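Local coordinates for protein DraIII (Deinococcus radiophilus, PDB 4L0K) that probably cuts double-stranded DNA at a specific recognition sequence as a type II restriction endonuclease, with a His-Me finger family nuclease domain, at residues A[124-127]-A[128-131]. Sequence-based numbering, arbitrary orientation.
Sequences WLAY and QLHG
Gln128 holds its amide nitrogen NE2 over the centre of one face of the Trp124 indole, 3.0 Å above the ring plane, where the last turn of helix 112-126 runs out into a type I beta turn from Ala126 to Leu129. This helix end illustrates how a side chain can take over a helix carbonyl whose usual donor, here Gln128 N, has turned to Leu125 O. One hydrogen of NE2 goes to Trp124 O in an almost straight bond (176°), with the acceptor lying in the plane of the amide but NE2 well above the carbonyl plane. The side chain reaches back because CG sits anti to its own carbonyl carbon (chi1 -68°) and the chain beyond is extended. Amide and indole planes stand 70° apart, so the amide meets the ring by its nitrogen end instead of stacking flat on it; NE2 comes within 3.1 Å of Trp124 CE2.

Both polar ends are further held by the segment that follows helix 137-147: Gln128 OE1 accepts from Val151 N, and Trp124 NE1 donates to Gly148 O. These bonds tie the end of one helix to the exit of another and should restrict rotation of the buried amide. Leu129 N to Ala126 O (3.1 Å) closes the turn, just after the Gln128 N to Leu125 O bond. Leu129 CD2 thereby comes to 4.0 Å from Ala126 CB.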
# COMPACT_ATOMS: atom_id res chain seq x y z
N TRP A 124 4.25 -16.11 -21.04
CA TRP A 124 4.99 -17.34 -20.78
C TRP A 124 4.70 -17.86 -19.36
O TRP A 124 4.47 -19.06 -19.16
CB TRP A 124 6.48 -17.09 -21.01
CG TRP A 124 7.39 -18.27 -20.75
CD1 TRP A 124 7.64 -19.32 -21.60
CD2 TRP A 124 8.21 -18.50 -19.59
NE1 TRP A 124 8.54 -20.19 -21.04
CE2 TRP A 124 8.90 -19.71 -19.81
CE3 TRP A 124 8.40 -17.80 -18.39
CZ2 TRP A 124 9.78 -20.25 -18.85
CZ3 TRP A 124 9.29 -18.33 -17.44
CH2 TRP A 124 9.97 -19.55 -17.68
N LEU A 125 4.69 -16.95 -18.38
CA LEU A 125 4.39 -17.33 -16.99
C LEU A 125 2.98 -17.85 -16.94
O LEU A 125 2.70 -18.83 -16.24
CB LEU A 125 4.48 -16.11 -16.06
CG LEU A 125 5.69 -15.84 -15.18
CD1 LEU A 125 6.80 -16.87 -15.39
CD2 LEU A 125 6.17 -14.40 -15.37
N ALA A 126 2.08 -17.18 -17.66
CA ALA A 126 0.64 -17.48 -17.55
C ALA A 126 0.33 -18.90 -18.02
O ALA A 126 -0.47 -19.61 -17.41
CB ALA A 126 -0.20 -16.45 -18.30
N TYR A 127 0.98 -19.34 -19.10
CA TYR A 127 0.76 -20.71 -19.57
C TYR A 127 1.31 -21.79 -18.62
O TYR A 127 1.08 -22.98 -18.83
CB TYR A 127 1.28 -20.88 -21.01
CG TYR A 127 0.28 -20.39 -22.03
CD1 TYR A 127 -0.93 -21.05 -22.20
CD2 TYR A 127 0.54 -19.27 -22.81
CE1 TYR A 127 -1.86 -20.60 -23.12
CE2 TYR A 127 -0.40 -18.82 -23.75
CZ TYR A 127 -1.60 -19.49 -23.89
OH TYR A 127 -2.57 -19.07 -24.79
N GLN A 128 2.01 -21.37 -17.57
CA GLN A 128 2.56 -22.27 -16.57
C GLN A 128 1.86 -22.11 -15.22
O GLN A 128 2.34 -22.60 -14.20
CB GLN A 128 4.06 -22.00 -16.41
CG GLN A 128 4.90 -22.37 -17.62
CD GLN A 128 6.35 -21.96 -17.47
OE1 GLN A 128 7.18 -22.72 -16.97
NE2 GLN A 128 6.66 -20.73 -17.89
N LEU A 129 0.72 -21.42 -15.23
CA LEU A 129 -0.15 -21.35 -14.06
C LEU A 129 -0.83 -22.70 -13.87
O LEU A 129 -1.19 -23.36 -14.84
CB LEU A 129 -1.26 -20.32 -14.33
CG LEU A 129 -1.37 -18.93 -13.69
CD1 LEU A 129 -0.27 -18.63 -12.68
CD2 LEU A 129 -1.47 -17.83 -14.75
N HIS A 130 -1.03 -23.13 -12.62
CA HIS A 130 -1.93 -24.26 -12.41
C HIS A 130 -3.33 -23.95 -12.96
O HIS A 130 -3.93 -22.92 -12.63
CB HIS A 130 -2.03 -24.65 -10.93
CG HIS A 130 -2.81 -25.91 -10.69
ND1 HIS A 130 -4.16 -25.92 -10.42
CD2 HIS A 130 -2.42 -27.21 -10.71
CE1 HIS A 130 -4.57 -27.17 -10.28
NE2 HIS A 130 -3.54 -27.97 -10.45
N GLY A 131 -3.84 -24.84 -13.80
CA GLY A 131 -5.16 -24.68 -14.39
C GLY A 131 -5.14 -23.95 -15.73
O GLY A 131 -6.19 -23.73 -16.34